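Local coordinates for putative uncharacterized protein (Coprinopsis cinerea, PDB 3W9A), which probably hydrolyses beta-glucan polysaccharides, as the beta-jelly-roll catalytic domain of a fungal glycoside hydrolase of family 131, at residues V64-T69 with P211-Y216; Q75-E80 with V203-N208. All coordinates share one frame; numbering follows the deposited sequence.

Interaction 1 (V64-T69 with P211-Y216); sequences VTIDTT and PPEDWY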
ATOM      1  N   VAL A  64       7.087   4.205   5.609  1.00 11.11           N
ATOM      2  CA  VAL A  64       5.896   4.686   6.309  1.00 11.19           C
ATOM      3  C   VAL A  64       6.112   4.364   7.766  1.00 11.11           C
ATOM      4  O   VAL A  64       6.281   3.215   8.098  1.00 10.84           O
ATOM      5  CB  VAL A  64       4.628   3.979   5.756  1.00 11.12           C
ATOM      6  CG1 VAL A  64       3.439   4.161   6.682  1.00 11.35           C
ATOM      7  CG2 VAL A  64       4.321   4.476   4.349  1.00 11.18           C
ATOM      8  N   THR A  65       6.104   5.373   8.635  1.00 11.56           N
ATOM      9  CA  THR A  65       6.289   5.139  10.064  1.00 11.92           C
ATOM     10  C   THR A  65       5.048   5.504  10.883  1.00 12.27           C
ATOM     11  O   THR A  65       4.519   6.616  10.784  1.00 12.29           O
ATOM     12  CB  THR A  65       7.530   5.909  10.619  1.00 11.92           C
ATOM     13  OG1 THR A  65       8.720   5.472   9.956  1.00 11.70           O
ATOM     14  CG2 THR A  65       7.698   5.697  12.141  1.00 12.13           C
ATOM     15  N   ILE A  66       4.618   4.570  11.729  1.00 12.58           N
ATOM     16  CA  ILE A  66       3.619   4.846  12.752  1.00 13.27           C
ATOM     17  C   ILE A  66       4.254   4.827  14.139  1.00 13.47           C
ATOM     18  O   ILE A  66       5.065   3.957  14.459  1.00 13.19           O
ATOM     19  CB  ILE A  66       2.424   3.873  12.679  1.00 13.95           C
ATOM     20  CG1 ILE A  66       2.901   2.413  12.680  1.00 14.35           C
ATOM     21  CG2 ILE A  66       1.561   4.207  11.463  1.00 13.95           C
ATOM     22  CD1 ILE A  66       1.813   1.371  12.840  1.00 14.80           C
ATOM     23  N   ASP A  67       3.952   5.839  14.941  1.00 13.67           N
ATOM     24  CA  ASP A  67       4.349   5.820  16.346  1.00 13.58           C
ATOM     25  C   ASP A  67       3.167   6.265  17.174  1.00 12.84           C
ATOM     26  O   ASP A  67       2.066   6.448  16.626  1.00 12.40           O
ATOM     27  CB  ASP A  67       5.613   6.666  16.603  1.00 14.31           C
ATOM     28  CG  ASP A  67       5.401   8.159  16.391  1.00 14.99           C
ATOM     29  OD1 ASP A  67       4.256   8.648  16.274  1.00 14.81           O
ATOM     30  OD2 ASP A  67       6.422   8.857  16.318  1.00 16.35           O
ATOM     31  N   THR A  68       3.384   6.436  18.480  1.00 12.42           N
ATOM     32  CA  THR A  68       2.310   6.767  19.395  1.00 12.17           C
ATOM     33  C   THR A  68       1.685   8.128  19.111  1.00 12.03           C
ATOM     34  O   THR A  68       0.561   8.359  19.505  1.00 12.11           O
ATOM     35  CB  THR A  68       2.744   6.735  20.878  1.00 12.48           C
ATOM     36  OG1 THR A  68       3.725   7.742  21.131  1.00 13.18           O
ATOM     37  CG2 THR A  68       3.289   5.415  21.226  1.00 12.63           C
ATOM     38  N   THR A  69       2.392   9.009  18.404  1.00 11.79           N
ATOM     39  CA  THR A  69       1.821  10.306  18.028  1.00 11.87           C
ATOM     40  C   THR A  69       1.056  10.299  16.704  1.00 11.47           C
ATOM     41  O   THR A  69       0.553  11.343  16.293  1.00 11.29           O
ATOM     42  CB  THR A  69       2.899  11.380  17.913  1.00 12.04           C
ATOM     43  OG1 THR A  69       3.645  11.188  16.686  1.00 12.52           O
ATOM     44  CG2 THR A  69       3.831  11.355  19.138  1.00 12.22           C
ATOM     45  N   PRO A 211       7.192   0.435  20.742  1.00 13.84           N
ATOM     46  CA  PRO A 211       8.025   1.268  19.894  1.00 13.40           C
ATOM     47  C   PRO A 211       7.411   1.488  18.516  1.00 12.84           C
ATOM     48  O   PRO A 211       6.363   0.886  18.210  1.00 12.66           O
ATOM     49  CB  PRO A 211       9.318   0.446  19.797  1.00 13.61           C
ATOM     50  CG  PRO A 211       8.862  -0.952  19.856  1.00 13.56           C
ATOM     51  CD  PRO A 211       7.655  -0.967  20.741  1.00 13.98           C
ATOM     52  N   PRO A 212       8.060   2.311  17.672  1.00 12.86           N
ATOM     53  CA  PRO A 212       7.481   2.593  16.354  1.00 12.57           C
ATOM     54  C   PRO A 212       7.597   1.424  15.400  1.00 12.54           C
ATOM     55  O   PRO A 212       8.375   0.501  15.640  1.00 12.48           O
ATOM     56  CB  PRO A 212       8.292   3.800  15.843  1.00 13.08           C
ATOM     57  CG  PRO A 212       9.099   4.279  17.001  1.00 13.07           C
ATOM     58  CD  PRO A 212       9.267   3.116  17.924  1.00 13.20           C
ATOM     59  N   GLU A 213       6.795   1.458  14.333  1.00 12.73           N
ATOM     60  CA  GLU A 213       6.880   0.508  13.232  1.00 12.48           C
ATOM     61  C   GLU A 213       7.263   1.214  11.932  1.00 12.26           C
ATOM     62  O   GLU A 213       6.778   2.315  11.661  1.00 12.28           O
ATOM     63  CB  GLU A 213       5.528  -0.151  12.986  1.00 12.60           C
ATOM     64  CG  GLU A 213       4.957  -0.915  14.159  1.00 12.64           C
ATOM     65  CD  GLU A 213       3.777  -1.789  13.761  1.00 12.43           C
ATOM     66  OE1 GLU A 213       3.259  -1.618  12.635  1.00 12.12           O
ATOM     67  OE2 GLU A 213       3.362  -2.647  14.579  1.00 12.15           O
ATOM     68  N   ASP A 214       8.125   0.581  11.134  1.00 12.05           N
ATOM     69  CA  ASP A 214       8.406   1.023   9.768  1.00 11.71           C
ATOM     70  C   ASP A 214       7.848  -0.003   8.800  1.00 11.79           C
ATOM     71  O   ASP A 214       8.025  -1.213   8.977  1.00 11.78           O
ATOM     72  CB  ASP A 214       9.908   1.179   9.517  1.00 11.89           C
ATOM     73  CG  ASP A 214      10.564   2.213  10.426  1.00 11.71           C
ATOM     74  OD1 ASP A 214       9.938   3.218  10.776  1.00 12.21           O
ATOM     75  OD2 ASP A 214      11.729   2.005  10.777  1.00 11.39           O
ATOM     76  N   TRP A 215       7.165   0.492   7.778  1.00 11.30           N
ATOM     77  CA  TRP A 215       6.758  -0.300   6.634  1.00 11.26           C
ATOM     78  C   TRP A 215       7.359   0.403   5.426  1.00 11.47           C
ATOM     79  O   TRP A 215       7.457   1.637   5.415  1.00 11.50           O
ATOM     80  CB  TRP A 215       5.229  -0.310   6.523  1.00 11.23           C
ATOM     81  CG  TRP A 215       4.518  -0.991   7.666  1.00 11.31           C
ATOM     82  CD1 TRP A 215       4.402  -0.547   8.955  1.00 11.42           C
ATOM     83  CD2 TRP A 215       3.794  -2.218   7.595  1.00 11.27           C
ATOM     84  NE1 TRP A 215       3.693  -1.449   9.693  1.00 11.55           N
ATOM     85  CE2 TRP A 215       3.301  -2.484   8.881  1.00 11.39           C
ATOM     86  CE3 TRP A 215       3.544  -3.131   6.573  1.00 11.18           C
ATOM     87  CZ2 TRP A 215       2.538  -3.600   9.168  1.00 11.12           C
ATOM     88  CZ3 TRP A 215       2.812  -4.273   6.871  1.00 11.21           C
ATOM     89  CH2 TRP A 215       2.312  -4.490   8.152  1.00 11.19           C
ATOM     90  N   TYR A 216       7.792  -0.358   4.430  1.00 11.65           N
ATOM     91  CA  TYR A 216       8.330   0.228   3.212  1.00 11.85           C
ATOM     92  C   TYR A 216       7.426  -0.079   2.034  1.00 11.96           C
ATOM     93  O   TYR A 216       6.922  -1.199   1.885  1.00 10.81           O
ATOM     94  CB  TYR A 216       9.749  -0.261   2.952  1.00 12.43           C
ATOM     95  CG  TYR A 216      10.732   0.018   4.084  1.00 13.56           C
ATOM     96  CD1 TYR A 216      11.724   0.982   3.954  1.00 13.72           C
ATOM     97  CD2 TYR A 216      10.674  -0.699   5.282  1.00 14.00           C
ATOM     98  CE1 TYR A 216      12.641   1.221   4.964  1.00 13.98           C
ATOM     99  CE2 TYR A 216      11.572  -0.447   6.305  1.00 13.87           C
ATOM    100  CZ  TYR A 216      12.549   0.505   6.138  1.00 14.28           C
ATOM    101  OH  TYR A 216      13.440   0.750   7.153  1.00 14.61           O
TER

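Interaction 2 (Q75-E80 with V203-N208); sequences QMMRTE and VLRIVN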
ATOM      1  N   GLN A  75      -7.207   7.279  18.743  1.00 16.31           N
ATOM      2  CA  GLN A  75      -5.919   6.842  19.271  1.00 17.63           C
ATOM      3  C   GLN A  75      -5.215   5.760  18.431  1.00 16.46           C
ATOM      4  O   GLN A  75      -4.066   5.408  18.715  1.00 14.73           O
ATOM      5  CB  GLN A  75      -6.079   6.324  20.702  1.00 19.83           C
ATOM      6  CG  GLN A  75      -5.570   7.306  21.724  1.00 22.41           C
ATOM      7  CD  GLN A  75      -5.353   6.643  23.054  1.00 25.19           C
ATOM      8  OE1 GLN A  75      -6.289   6.091  23.638  1.00 26.60           O
ATOM      9  NE2 GLN A  75      -4.109   6.673  23.541  1.00 28.32           N
HETATM   10  N   MSE A  76      -5.882   5.229  17.409  1.00 16.46           N
HETATM   11  CA  MSE A  76      -5.245   4.225  16.550  1.00 17.59           C
HETATM   12  C   MSE A  76      -4.074   4.844  15.810  1.00 16.27           C
HETATM   13  O   MSE A  76      -4.076   6.037  15.520  1.00 14.87           O
HETATM   14  CB  MSE A  76      -6.240   3.642  15.550  1.00 19.98           C
HETATM   15  CG  MSE A  76      -7.391   2.941  16.272  1.00 23.24           C
HETATM   16 SE   MSE A  76      -8.570   2.058  14.960  1.00 30.22          SE
HETATM   17  CE  MSE A  76     -10.119   1.830  16.172  1.00 28.19           C
HETATM   18  N   MSE A  77      -3.079   4.020  15.498  1.00 15.56           N
HETATM   19  CA  MSE A  77      -1.844   4.477  14.858  1.00 16.47           C
HETATM   20  C   MSE A  77      -2.090   4.457  13.393  1.00 13.88           C
HETATM   21  O   MSE A  77      -2.398   3.418  12.846  1.00 12.90           O
HETATM   22  CB  MSE A  77      -0.640   3.607  15.228  1.00 18.86           C
HETATM   23  CG  MSE A  77      -0.604   3.455  16.740  1.00 23.20           C
HETATM   24 SE   MSE A  77       1.149   3.006  17.546  1.00 33.23          SE
HETATM   25  CE  MSE A  77       2.120   2.224  16.036  1.00 30.10           C
ATOM     26  N   ARG A  78      -1.970   5.610  12.749  1.00 12.44           N
ATOM     27  CA  ARG A  78      -2.318   5.734  11.328  1.00 11.36           C
ATOM     28  C   ARG A  78      -1.365   6.658  10.596  1.00 10.96           C
ATOM     29  O   ARG A  78      -1.132   7.787  11.047  1.00 11.02           O
ATOM     30  CB  ARG A  78      -3.743   6.268  11.170  1.00 11.03           C
ATOM     31  CG  ARG A  78      -4.830   5.351  11.689  1.00 10.63           C
ATOM     32  CD  ARG A  78      -6.217   5.899  11.369  1.00 10.23           C
ATOM     33  NE  ARG A  78      -6.573   5.771   9.962  1.00  9.79           N
ATOM     34  CZ  ARG A  78      -7.796   6.008   9.473  1.00  9.64           C
ATOM     35  NH1 ARG A  78      -8.770   6.411  10.267  1.00 10.11           N
ATOM     36  NH2 ARG A  78      -8.050   5.862   8.186  1.00  9.44           N
ATOM     37  N   THR A  79      -0.822   6.175   9.479  1.00 10.25           N
ATOM     38  CA  THR A  79      -0.033   7.002   8.562  1.00 10.38           C
ATOM     39  C   THR A  79      -0.411   6.542   7.186  1.00 10.37           C
ATOM     40  O   THR A  79      -0.003   5.463   6.778  1.00 10.12           O
ATOM     41  CB  THR A  79       1.467   6.801   8.749  1.00 10.37           C
ATOM     42  OG1 THR A  79       1.860   7.298  10.035  1.00 10.60           O
ATOM     43  CG2 THR A  79       2.246   7.533   7.660  1.00 10.49           C
ATOM     44  N   GLU A  80      -1.230   7.325   6.491  1.00 10.58           N
ATOM     45  CA  GLU A  80      -1.853   6.866   5.246  1.00 10.83           C
ATOM     46  C   GLU A  80      -1.936   8.009   4.240  1.00 10.62           C
ATOM     47  O   GLU A  80      -2.375   9.105   4.574  1.00 10.83           O
ATOM     48  CB  GLU A  80      -3.256   6.306   5.526  1.00 11.42           C
ATOM     49  CG  GLU A  80      -3.373   5.771   6.939  1.00 12.39           C
ATOM     50  CD  GLU A  80      -4.717   5.199   7.314  1.00 12.83           C
ATOM     51  OE1 GLU A  80      -5.710   5.378   6.589  1.00 13.13           O
ATOM     52  OE2 GLU A  80      -4.763   4.543   8.375  1.00 13.12           O
ATOM     53  N   VAL A 203      -0.627   2.511   6.572  1.00 10.99           N
ATOM     54  CA  VAL A 203      -0.770   1.548   7.666  1.00 11.30           C
ATOM     55  C   VAL A 203      -1.614   2.088   8.782  1.00 10.95           C
ATOM     56  O   VAL A 203      -1.415   3.226   9.220  1.00 11.03           O
ATOM     57  CB  VAL A 203       0.592   1.216   8.305  1.00 11.56           C
ATOM     58  CG1 VAL A 203       0.437   0.099   9.327  1.00 11.93           C
ATOM     59  CG2 VAL A 203       1.583   0.824   7.237  1.00 11.79           C
ATOM     60  N   LEU A 204      -2.545   1.255   9.235  1.00 11.17           N
ATOM     61  CA  LEU A 204      -3.298   1.483  10.442  1.00 11.27           C
ATOM     62  C   LEU A 204      -2.967   0.364  11.388  1.00 11.61           C
ATOM     63  O   LEU A 204      -2.967  -0.814  10.985  1.00 11.57           O
ATOM     64  CB  LEU A 204      -4.806   1.501  10.149  1.00 11.59           C
ATOM     65  CG  LEU A 204      -5.802   1.638  11.317  1.00 11.59           C
ATOM     66  CD1 LEU A 204      -7.078   2.254  10.773  1.00 11.76           C
ATOM     67  CD2 LEU A 204      -6.126   0.303  11.985  1.00 11.78           C
ATOM     68  N   ARG A 205      -2.663   0.721  12.634  1.00 11.60           N
ATOM     69  CA  ARG A 205      -2.639  -0.256  13.737  1.00 12.06           C
ATOM     70  C   ARG A 205      -3.614   0.170  14.842  1.00 12.11           C
ATOM     71  O   ARG A 205      -3.606   1.333  15.270  1.00 11.61           O
ATOM     72  CB  ARG A 205      -1.233  -0.402  14.323  1.00 11.87           C
ATOM     73  CG  ARG A 205      -1.036  -1.729  15.019  1.00 11.97           C
ATOM     74  CD  ARG A 205       0.355  -1.841  15.617  1.00 11.94           C
ATOM     75  NE  ARG A 205       0.444  -1.136  16.882  1.00 11.91           N
ATOM     76  CZ  ARG A 205       1.567  -0.921  17.554  1.00 12.04           C
ATOM     77  NH1 ARG A 205       2.750  -1.338  17.091  1.00 11.93           N
ATOM     78  NH2 ARG A 205       1.504  -0.292  18.711  1.00 12.40           N
ATOM     79  N   ILE A 206      -4.425  -0.770  15.322  1.00 12.36           N
ATOM     80  CA  ILE A 206      -5.471  -0.441  16.294  1.00 12.90           C
ATOM     81  C   ILE A 206      -4.870  -0.065  17.648  1.00 12.84           C
ATOM     82  O   ILE A 206      -5.187   0.993  18.174  1.00 12.34           O
ATOM     83  CB  ILE A 206      -6.527  -1.559  16.447  1.00 13.54           C
ATOM     84  CG1 ILE A 206      -7.314  -1.749  15.144  1.00 13.75           C
ATOM     85  CG2 ILE A 206      -7.534  -1.238  17.557  1.00 13.94           C
ATOM     86  CD1 ILE A 206      -8.115  -3.029  15.101  1.00 14.02           C
ATOM     87  N   VAL A 207      -4.012  -0.915  18.201  1.00 13.05           N
ATOM     88  CA  VAL A 207      -3.435  -0.672  19.536  1.00 13.07           C
ATOM     89  C   VAL A 207      -2.296   0.340  19.470  1.00 13.45           C
ATOM     90  O   VAL A 207      -1.360   0.168  18.700  1.00 13.69           O
ATOM     91  CB  VAL A 207      -2.927  -1.975  20.178  1.00 13.37           C
ATOM     92  CG1 VAL A 207      -2.192  -1.696  21.491  1.00 13.84           C
ATOM     93  CG2 VAL A 207      -4.100  -2.903  20.427  1.00 13.62           C
ATOM     94  N   ASN A 208      -2.384   1.392  20.285  1.00 13.04           N
ATOM     95  CA  ASN A 208      -1.393   2.457  20.297  1.00 13.00           C
ATOM     96  C   ASN A 208      -0.360   2.252  21.407  1.00 13.12           C
ATOM     97  O   ASN A 208      -0.690   2.282  22.604  1.00 13.24           O
ATOM     98  CB  ASN A 208      -2.110   3.785  20.482  1.00 12.75           C
ATOM     99  CG  ASN A 208      -1.178   4.984  20.467  1.00 12.82           C
ATOM    100  OD1 ASN A 208      -0.082   4.968  21.042  1.00 12.97           O
ATOM    101  ND2 ASN A 208      -1.625   6.047  19.818  1.00 12.81           N
TER

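Interaction 1 (V64-T69 with P211-Y216)
An antiparallel strand pair of the jelly roll joins Val64, Thr65 and Ile66 to Trp215, Asp214 and Glu213. Two hydrogen-bonded pairs frame a non-hydrogen-bonded one: Val64 N reaches Trp215 O at 2.6 Å, Ile66 O accepts from Glu213 N at 3.0 Å, and both couples are closed by a return bond. At the middle pair Thr65 and Asp214 lie side by side, and Thr65 OG1 donates to Asp214 OD1 over 2.7 Å, on the anti side and about 30° out of the carboxylate plane; a short hydroxyl and a short acid suit such neighbouring positions. Asn106 holds the other oxygen, OD2. In this beta-sandwich fold the opposite face of the sheet, bearing Val64, Ile66, Glu213 and Trp215, packs on strands 77-83 and 203-205. There the CG1 branch of Ile66 sits between its backbone N and carbonyl carbon (chi1 52°), running alongside Glu213 until CD1 lies 3.3 Å from Glu213 OE1. The same oxygen receives Trp215 NE1 at 3.0 Å, close to the indole plane, while OE2 is bound by His114 and Arg205. An alanine in place of Glu213 would probably leave the indole N-H without this acceptor, the Arg205 charge without its mate and a gap beside Ile66 CD1.

Interaction 2 (Q75-E80 with V203-N208)
Gln75 meets Asn208 through its backbone: Asn208 ND2 donates to Gln75 O at 2.8 Å, in the plane of the amide. With CG anti to its backbone N (chi1 -178°), the asparagine ties the loop ends of 75-80 and 203-208 together just beyond the strand pairing. Met76, a selenomethionine like Met77, lies side by side with Ile206, its SE 4.0 Å from Ile206 CG1 and also touching Leu204 CD2. Met77 begins the regular antiparallel strand pair, bonding Met77 N to Arg205 O and Arg205 N to Met77 O, both 2.7 Å. Its selenoether chain bends at chi3 (-22°), near an eclipsed position, which brings CE over the centre of the Arg205 guanidinium, 3.5 Å above the plane. That flat group is held from its edge, since NE and NH2 both grip Val207 O, where the chain turns out of the strand. Arg78, across from Leu204 in the non-hydrogen-bonded pair, crosses it obliquely, and Leu204 CD1 rests over one guanidinium face, 3.6 Å from Arg78 NE. Thr79 forms the second hydrogen-bonded pair, with Val203, its N 3.0 Å from Val203 O. Arg78 grips Glu80 side-on, NE to OE2 at 2.7 Å and NH2 to OE1, the carboxylate tilted so that both nitrogens meet it from above its plane; His200 also binds OE1. Each arginine thus offers nitrogens to oxygens around the rim and a face to an apolar group; the Leu204 methyl would probably keep water from that side, which may favour the Arg78-Glu80 salt bridge, although Arg78 NH2 still meets a glycerol weakly.

Overall arrangement
Interactions 1 and 2 belong to the two opposed antiparallel sheets of the jelly roll, with centres about 9 Å apart, and their inward side chains meet between the sheets. Glu213 OE2 of interaction 1 forms a salt bridge with Arg205 NH1 of interaction 2 at 2.9 Å. Thr65 O lies 2.8 Å from Thr79 OG1, a probable hydrogen bond, and Ile66 CD1 packs 3.3 Å from Met77 CE. Beyond the strands, Asn208 ND2 also binds Thr68 O. Strands 61-66 and 77-83 are consecutive, as are 203-205 and 213-224, so each connection carries the chain from one sheet to the other. A glycerol, probably from the crystallisation liquor, lies about 3 Å from the side chain of Arg78.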